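Local coordinates for protein beta-xylanase (Caldicellulosiruptor kristjanssonii, PDB 7NWN) that probably binds plant cell-wall polysaccharides through a family 9 carbohydrate-binding module that belongs to a multimodular, heat-stable xylanase-glucuronoyl esterase, at residues 52-64 against 70-82. Sequence-based numbering, arbitrary orientation. Where two conformers were deposited one is given.
Sequences SATTQTNAKFKLM and LYVLAEVYDPVLN. With CA (calcium ion), chain Q.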
ATOM      1  N   SER A  52      -2.983   6.864 -15.737  1.00 42.91           N
ATOM      2  CA  SER A  52      -2.243   6.789 -16.983  1.00 46.51           C
ATOM      3  C   SER A  52      -3.150   6.987 -18.201  1.00 51.93           C
ATOM      4  O   SER A  52      -2.644   7.404 -19.250  1.00 58.44           O
ATOM      5  CB  SER A  52      -1.488   5.492 -17.108  1.00 37.95           C
ATOM      6  OG  SER A  52      -2.391   4.404 -17.259  1.00 41.63           O
ATOM      7  N   ALA A  53      -4.445   6.649 -18.067  1.00 49.41           N
ATOM      8  CA  ALA A  53      -5.435   6.692 -19.149  1.00 54.13           C
ATOM      9  C   ALA A  53      -6.828   6.558 -18.553  1.00 52.46           C
ATOM     10  O   ALA A  53      -6.955   6.162 -17.403  1.00 52.15           O
ATOM     11  CB  ALA A  53      -5.218   5.578 -20.145  1.00 50.42           C
ATOM     12  N   THR A  54      -7.875   6.828 -19.344  1.00 51.80           N
ATOM     13  CA  THR A  54      -9.228   6.723 -18.820  1.00 51.29           C
ATOM     14  C   THR A  54      -9.561   5.246 -18.651  1.00 48.93           C
ATOM     15  O   THR A  54      -9.068   4.410 -19.413  1.00 53.88           O
ATOM     16  CB  THR A  54     -10.258   7.430 -19.717  1.00 59.89           C
ATOM     17  OG1 THR A  54     -10.209   6.681 -20.924  1.00 63.81           O
ATOM     18  CG2 THR A  54      -9.937   8.882 -20.007  1.00 56.92           C
ATOM     19  N   THR A  55     -10.386   4.944 -17.641  1.00 44.48           N
ATOM     20  CA  THR A  55     -10.704   3.587 -17.206  1.00 45.50           C
ATOM     21  C   THR A  55     -11.861   3.684 -16.216  1.00 46.49           C
ATOM     22  O   THR A  55     -12.006   4.711 -15.563  1.00 42.09           O
ATOM     23  CB  THR A  55      -9.506   2.911 -16.515  1.00 46.19           C
ATOM     24  OG1 THR A  55      -9.950   1.612 -16.147  1.00 46.26           O
ATOM     25  CG2 THR A  55      -8.993   3.650 -15.296  1.00 44.93           C
ATOM     26  N   GLN A  56     -12.682   2.641 -16.070  0.50 44.01           N
ATOM     27  CA  GLN A  56     -13.701   2.733 -15.029  0.50 48.38           C
ATOM     28  C   GLN A  56     -13.182   2.134 -13.710  0.50 43.97           C
ATOM     29  O   GLN A  56     -13.926   2.069 -12.727  0.50 41.07           O
ATOM     30  CB  GLN A  56     -15.006   2.035 -15.424  0.50 49.63           C
ATOM     31  CG  GLN A  56     -15.535   2.361 -16.810  0.50 53.39           C
ATOM     32  CD  GLN A  56     -16.532   3.486 -16.759  0.50 57.44           C
ATOM     33  OE1 GLN A  56     -16.173   4.650 -16.585  0.50 60.55           O
ATOM     34  NE2 GLN A  56     -17.797   3.133 -16.904  0.50 59.59           N
ATOM     35  N   THR A  57     -11.925   1.664 -13.704  1.00 39.28           N
ATOM     36  CA  THR A  57     -11.285   1.204 -12.471  1.00 39.68           C
ATOM     37  C   THR A  57     -10.949   2.396 -11.579  1.00 42.85           C
ATOM     38  O   THR A  57     -10.479   3.407 -12.070  1.00 39.87           O
ATOM     39  CB  THR A  57     -10.029   0.387 -12.760  1.00 38.96           C
ATOM     40  OG1 THR A  57     -10.557  -0.745 -13.441  1.00 39.11           O
ATOM     41  CG2 THR A  57      -9.253  -0.064 -11.528  1.00 39.23           C
ATOM     42  N   ASN A  58     -11.255   2.293 -10.282  1.00 40.92           N
ATOM     43  CA  ASN A  58     -10.818   3.301  -9.332  1.00 37.96           C
ATOM     44  C   ASN A  58     -10.492   2.583  -8.026  1.00 38.37           C
ATOM     45  O   ASN A  58     -10.763   1.385  -7.913  1.00 40.85           O
ATOM     46  CB  ASN A  58     -11.784   4.475  -9.159  1.00 38.85           C
ATOM     47  CG  ASN A  58     -13.145   3.999  -8.718  1.00 48.00           C
ATOM     48  OD1 ASN A  58     -13.389   3.821  -7.534  1.00 52.77           O
ATOM     49  ND2 ASN A  58     -14.019   3.744  -9.675  1.00 48.09           N
ATOM     50  N   ALA A  59      -9.864   3.313  -7.088  1.00 35.99           N
ATOM     51  CA  ALA A  59      -9.341   2.675  -5.900  1.00 35.25           C
ATOM     52  C   ALA A  59      -9.265   3.691  -4.774  1.00 36.68           C
ATOM     53  O   ALA A  59      -9.280   4.895  -5.018  1.00 35.76           O
ATOM     54  CB  ALA A  59      -7.971   2.093  -6.171  1.00 32.30           C
ATOM     55  N   LYS A  60      -9.130   3.160  -3.555  0.50 34.69           N
ATOM     56  CA  LYS A  60      -8.867   3.961  -2.379  0.50 33.50           C
ATOM     57  C   LYS A  60      -8.012   3.121  -1.441  0.50 31.93           C
ATOM     58  O   LYS A  60      -7.919   1.899  -1.589  0.50 28.76           O
ATOM     59  CB  LYS A  60     -10.200   4.395  -1.767  0.50 34.72           C
ATOM     60  CG  LYS A  60     -11.253   3.290  -1.657  0.50 44.36           C
ATOM     61  CD  LYS A  60     -12.602   3.773  -1.110  0.50 45.13           C
ATOM     62  CE  LYS A  60     -13.765   2.787  -1.166  0.50 46.09           C
ATOM     63  NZ  LYS A  60     -15.020   3.409  -0.654  0.50 34.82           N
ATOM     64  N   PHE A  61      -7.371   3.781  -0.481  1.00 32.58           N
ATOM     65  CA  PHE A  61      -6.606   3.013   0.490  1.00 33.85           C
ATOM     66  C   PHE A  61      -6.516   3.818   1.777  1.00 36.43           C
ATOM     67  O   PHE A  61      -6.628   5.050   1.738  1.00 34.60           O
ATOM     68  CB  PHE A  61      -5.234   2.623  -0.073  1.00 32.62           C
ATOM     69  CG  PHE A  61      -4.295   3.793  -0.217  1.00 34.89           C
ATOM     70  CD1 PHE A  61      -4.290   4.565  -1.377  1.00 35.05           C
ATOM     71  CD2 PHE A  61      -3.422   4.129   0.818  1.00 34.01           C
ATOM     72  CE1 PHE A  61      -3.439   5.663  -1.493  1.00 35.79           C
ATOM     73  CE2 PHE A  61      -2.560   5.222   0.706  1.00 36.89           C
ATOM     74  CZ  PHE A  61      -2.573   5.998  -0.446  1.00 36.32           C
ATOM     75  N   LYS A  62      -6.299   3.079   2.879  1.00 32.50           N
ATOM     76  CA  LYS A  62      -6.091   3.640   4.204  1.00 34.00           C
ATOM     77  C   LYS A  62      -4.760   3.112   4.713  1.00 32.41           C
ATOM     78  O   LYS A  62      -4.343   2.029   4.295  1.00 29.79           O
ATOM     79  CB  LYS A  62      -7.217   3.193   5.127  1.00 32.43           C
ATOM     80  CG  LYS A  62      -8.558   3.840   4.784  1.00 33.37           C
ATOM     81  CD  LYS A  62      -9.704   3.423   5.702  1.00 36.76           C
ATOM     82  CE  LYS A  62     -10.958   4.248   5.434  1.00 33.96           C
ATOM     83  NZ  LYS A  62     -11.995   3.948   6.417  1.00 37.91           N
ATOM     84  N   LEU A  63      -4.162   3.857   5.641  1.00 28.08           N
ATOM     85  CA  LEU A  63      -2.867   3.521   6.189  1.00 32.17           C
ATOM     86  C   LEU A  63      -3.013   3.543   7.692  1.00 33.99           C
ATOM     87  O   LEU A  63      -3.823   4.323   8.207  1.00 31.62           O
ATOM     88  CB  LEU A  63      -1.827   4.583   5.761  1.00 34.81           C
ATOM     89  CG  LEU A  63      -1.418   4.584   4.286  1.00 37.31           C
ATOM     90  CD1 LEU A  63      -0.283   5.603   4.015  1.00 35.10           C
ATOM     91  CD2 LEU A  63      -0.994   3.191   3.837  1.00 31.93           C
ATOM     92  N   MET A  64      -2.174   2.746   8.365  1.00 34.07           N
ATOM     93  CA  MET A  64      -2.146   2.730   9.824  1.00 36.59           C
ATOM     94  C   MET A  64      -0.752   2.238  10.196  1.00 36.30           C
ATOM     95  O   MET A  64      -0.126   1.548   9.392  1.00 32.83           O
ATOM     96  CB  MET A  64      -3.238   1.786  10.349  1.00 37.69           C
ATOM     97  CG  MET A  64      -3.607   1.974  11.823  1.00 44.21           C
ATOM     98  SD  MET A  64      -5.142   1.103  12.285  1.00 42.94           S
ATOM     99  CE  MET A  64      -6.339   1.955  11.296  1.00 39.83           C
ATOM    100  N   LEU A  70       3.869  -1.156   9.166  1.00 32.06           N
ATOM    101  CA  LEU A  70       2.931  -0.327   8.436  1.00 30.91           C
ATOM    102  C   LEU A  70       1.834  -1.225   7.848  1.00 32.63           C
ATOM    103  O   LEU A  70       2.147  -2.295   7.336  1.00 33.09           O
ATOM    104  CB  LEU A  70       3.659   0.432   7.317  1.00 31.28           C
ATOM    105  CG  LEU A  70       2.794   1.394   6.487  1.00 35.35           C
ATOM    106  CD1 LEU A  70       2.331   2.621   7.274  1.00 34.61           C
ATOM    107  CD2 LEU A  70       3.512   1.841   5.239  1.00 34.35           C
ATOM    108  N   TYR A  71       0.603  -0.681   7.783  1.00 32.77           N
ATOM    109  CA  TYR A  71      -0.596  -1.408   7.364  1.00 31.06           C
ATOM    110  C   TYR A  71      -1.251  -0.656   6.218  1.00 30.59           C
ATOM    111  O   TYR A  71      -1.370   0.578   6.273  1.00 31.01           O
ATOM    112  CB  TYR A  71      -1.610  -1.534   8.517  1.00 30.69           C
ATOM    113  CG  TYR A  71      -1.060  -2.393   9.638  1.00 33.13           C
ATOM    114  CD1 TYR A  71      -1.155  -3.778   9.594  1.00 32.04           C
ATOM    115  CD2 TYR A  71      -0.397  -1.810  10.712  1.00 31.62           C
ATOM    116  CE1 TYR A  71      -0.616  -4.573  10.596  1.00 31.27           C
ATOM    117  CE2 TYR A  71       0.165  -2.585  11.720  1.00 31.31           C
ATOM    118  CZ  TYR A  71      -0.001  -3.961  11.687  1.00 32.22           C
ATOM    119  OH  TYR A  71       0.565  -4.713  12.666  1.00 34.83           O
ATOM    120  N   VAL A  72      -1.688  -1.418   5.201  1.00 27.36           N
ATOM    121  CA  VAL A  72      -2.407  -0.832   4.076  1.00 30.33           C
ATOM    122  C   VAL A  72      -3.727  -1.584   3.906  1.00 31.56           C
ATOM    123  O   VAL A  72      -3.697  -2.802   3.851  1.00 30.94           O
ATOM    124  CB  VAL A  72      -1.590  -0.901   2.764  1.00 34.16           C
ATOM    125  CG1 VAL A  72      -2.299  -0.144   1.628  1.00 33.47           C
ATOM    126  CG2 VAL A  72      -0.151  -0.365   2.957  1.00 32.71           C
ATOM    127  N   LEU A  73      -4.829  -0.842   3.755  1.00 30.14           N
ATOM    128  CA  LEU A  73      -6.092  -1.447   3.343  1.00 32.81           C
ATOM    129  C   LEU A  73      -6.461  -0.780   2.018  1.00 33.30           C
ATOM    130  O   LEU A  73      -6.650   0.433   2.017  1.00 34.29           O
ATOM    131  CB  LEU A  73      -7.167  -1.130   4.395  1.00 31.68           C
ATOM    132  CG  LEU A  73      -8.586  -1.575   4.010  1.00 37.25           C
ATOM    133  CD1 LEU A  73      -8.664  -3.055   4.228  1.00 36.84           C
ATOM    134  CD2 LEU A  73      -9.596  -0.890   4.930  1.00 40.47           C
ATOM    135  N   ALA A  74      -6.485  -1.548   0.923  1.00 31.49           N
ATOM    136  CA  ALA A  74      -6.852  -0.977  -0.355  1.00 30.10           C
ATOM    137  C   ALA A  74      -8.134  -1.648  -0.840  1.00 32.70           C
ATOM    138  O   ALA A  74      -8.292  -2.871  -0.725  1.00 31.33           O
ATOM    139  CB  ALA A  74      -5.710  -1.143  -1.346  1.00 29.29           C
ATOM    140  N   GLU A  75      -9.039  -0.831  -1.402  1.00 32.44           N
ATOM    141  CA  GLU A  75     -10.146  -1.398  -2.171  1.00 34.70           C
ATOM    142  C   GLU A  75     -10.121  -0.864  -3.603  1.00 33.48           C
ATOM    143  O   GLU A  75      -9.945   0.356  -3.831  1.00 32.33           O
ATOM    144  CB  GLU A  75     -11.483  -1.012  -1.527  1.00 38.78           C
ATOM    145  CG  GLU A  75     -11.693  -1.776  -0.257  1.00 43.82           C
ATOM    146  CD  GLU A  75     -13.021  -1.571   0.453  1.00 48.51           C
ATOM    147  OE1 GLU A  75     -13.938  -0.999  -0.140  1.00 46.08           O
ATOM    148  OE2 GLU A  75     -13.122  -2.020   1.596  1.00 43.20           O
ATOM    149  N   VAL A  76     -10.320  -1.801  -4.540  1.00 32.47           N
ATOM    150  CA  VAL A  76     -10.291  -1.463  -5.945  1.00 34.76           C
ATOM    151  C   VAL A  76     -11.670  -1.795  -6.535  1.00 33.97           C
ATOM    152  O   VAL A  76     -12.094  -2.946  -6.451  1.00 34.20           O
ATOM    153  CB  VAL A  76      -9.175  -2.263  -6.664  1.00 37.24           C
ATOM    154  CG1 VAL A  76      -9.139  -1.940  -8.169  1.00 33.68           C
ATOM    155  CG2 VAL A  76      -7.789  -2.028  -6.031  1.00 30.93           C
ATOM    156  N   TYR A  77     -12.296  -0.812  -7.178  1.00 33.54           N
ATOM    157  CA  TYR A  77     -13.439  -1.031  -8.049  1.00 35.62           C
ATOM    158  C   TYR A  77     -12.913  -1.335  -9.453  1.00 39.21           C
ATOM    159  O   TYR A  77     -12.258  -0.500 -10.076  1.00 41.11           O
ATOM    160  CB  TYR A  77     -14.332   0.214  -8.023  1.00 40.91           C
ATOM    161  CG  TYR A  77     -15.480   0.135  -8.997  1.00 46.94           C
ATOM    162  CD1 TYR A  77     -16.684  -0.468  -8.642  1.00 50.62           C
ATOM    163  CD2 TYR A  77     -15.347   0.645 -10.292  1.00 52.42           C
ATOM    164  CE1 TYR A  77     -17.735  -0.567  -9.546  1.00 46.76           C
ATOM    165  CE2 TYR A  77     -16.376   0.536 -11.213  1.00 53.11           C
ATOM    166  CZ  TYR A  77     -17.571  -0.069 -10.834  1.00 58.57           C
ATOM    167  OH  TYR A  77     -18.582  -0.185 -11.741  1.00 61.03           O
ATOM    168  N   ASP A  78     -13.201  -2.555  -9.925  1.00 36.01           N
ATOM    169  CA  ASP A  78     -12.672  -3.087 -11.151  1.00 43.18           C
ATOM    170  C   ASP A  78     -13.590  -4.224 -11.583  1.00 48.77           C
ATOM    171  O   ASP A  78     -13.506  -5.328 -11.058  1.00 42.47           O
ATOM    172  CB  ASP A  78     -11.233  -3.554 -10.978  1.00 40.58           C
ATOM    173  CG  ASP A  78     -10.533  -3.998 -12.268  1.00 48.15           C
ATOM    174  OD1 ASP A  78     -11.147  -3.996 -13.373  1.00 49.51           O
ATOM    175  OD2 ASP A  78      -9.356  -4.326 -12.152  1.00 55.31           O
ATOM    176  N   PRO A  79     -14.499  -3.970 -12.551  1.00 49.33           N
ATOM    177  CA  PRO A  79     -15.451  -4.996 -13.020  1.00 50.88           C
ATOM    178  C   PRO A  79     -14.890  -6.200 -13.800  1.00 41.85           C
ATOM    179  O   PRO A  79     -15.569  -7.222 -13.933  1.00 45.74           O
ATOM    180  CB  PRO A  79     -16.481  -4.173 -13.817  1.00 56.76           C
ATOM    181  CG  PRO A  79     -15.682  -2.959 -14.304  1.00 66.63           C
ATOM    182  CD  PRO A  79     -14.677  -2.660 -13.195  1.00 56.96           C
ATOM    183  N   VAL A  80     -13.624  -6.143 -14.241  1.00 36.98           N
ATOM    184  CA  VAL A  80     -13.017  -7.304 -14.887  1.00 37.62           C
ATOM    185  C   VAL A  80     -11.673  -7.604 -14.228  1.00 40.64           C
ATOM    186  O   VAL A  80     -10.751  -6.841 -14.375  1.00 41.14           O
ATOM    187  CB  VAL A  80     -12.831  -7.075 -16.407  1.00 43.94           C
ATOM    188  CG1 VAL A  80     -12.211  -8.293 -17.084  1.00 37.25           C
ATOM    189  CG2 VAL A  80     -14.129  -6.649 -17.108  1.00 42.11           C
ATOM    190  N   LEU A  81     -11.525  -8.747 -13.563  1.00 40.01           N
ATOM    191  CA  LEU A  81     -10.251  -9.102 -12.958  1.00 38.98           C
ATOM    192  C   LEU A  81      -9.532 -10.102 -13.844  1.00 41.61           C
ATOM    193  O   LEU A  81     -10.086 -11.127 -14.224  1.00 43.96           O
ATOM    194  CB  LEU A  81     -10.457  -9.678 -11.555  1.00 33.86           C
ATOM    195  CG  LEU A  81     -11.210  -8.733 -10.609  1.00 37.76           C
ATOM    196  CD1 LEU A  81     -11.337  -9.365  -9.224  1.00 37.31           C
ATOM    197  CD2 LEU A  81     -10.510  -7.364 -10.552  1.00 34.40           C
ATOM    198  N   ASN A  82      -8.264  -9.810 -14.121  1.00 37.71           N
ATOM    199  CA  ASN A  82      -7.465 -10.679 -14.963  1.00 39.12           C
ATOM    200  C   ASN A  82      -6.048 -10.799 -14.388  1.00 35.06           C
ATOM    201  O   ASN A  82      -5.438  -9.805 -14.031  1.00 35.73           O
ATOM    202  CB  ASN A  82      -7.440 -10.114 -16.388  1.00 37.17           C
ATOM    203  CG  ASN A  82      -6.819 -11.151 -17.293  1.00 45.74           C
ATOM    204  OD1 ASN A  82      -5.590 -11.367 -17.268  1.00 45.97           O
ATOM    205  ND2 ASN A  82      -7.674 -11.855 -18.029  1.00 42.84           N
TER
HETATM  206 CA    CA Q 316      -9.151  -5.257 -14.436  1.00 50.34          CA
HETATM  207  O   HOH W   1     -15.833   1.106   0.753  1.00 63.77           O
HETATM  208  O   HOH W   2     -10.583  -4.013 -16.200  1.00 35.41           O
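The ring of Tyr77 lies obliquely against the amide of Asn58, the two planes 14° apart, with Asn58 ND2 3.4 Å from Tyr77 CD2. Asn58 reaches it because its CG sits between the backbone N and carbonyl carbon (chi1 58°), while Gln56 O meets the edge of the ring in its plane, 3.2 Å from Tyr77 CD2. Asn58 and Tyr77 pair at the open end of the antiparallel hairpin of strands 58-66 and 69-77; the axes of 58-64 and 70-77 approach to 4.6 Å. Eight backbone hydrogen bonds join them, two at each of Asn58-Tyr77, Lys60-Glu75, Lys62-Leu73 and Met64-Tyr71. On the face of Lys60 and Glu75, the two side chains run side by side and point the same way. In one of two conformers of Lys60, its NZ stays 4.6 Å from Glu75 OE1, and a water bridges them, accepting from NZ and donating to OE1; Glu75 OE2 forms a salt bridge with Arg145 of the next strand. The other face is apolar. Leu63 lies alongside Val72, its CD2 3.8 Å from Val72 CG2, and the CB atoms of Phe61 and Ala74 meet at 4.0 Å. Strand 161-171 of the second sheet packs on this face through Val168, Phe166 and Phe164, as expected of a beta-sandwich. Beyond the pairing, Thr57 CG2 touches Val76 CG1, and Thr57 OG1 gives a weak hydrogen bond to Asp78 OD1. Asp78 grips a calcium ion with both carboxylate oxygens, at 2.6 Å for OD1 and 2.5 Å for OD2; Val80 O, Asp92, Ala171 and a water also bind it. The chemistry thus divides by place: a charge pair, water-relayed in at least one conformer, on one face, hydrocarbon packing on the other, and a metal fixing the chain where strand 69-77 ends, its positive charge probably keeping Asp78 ionised.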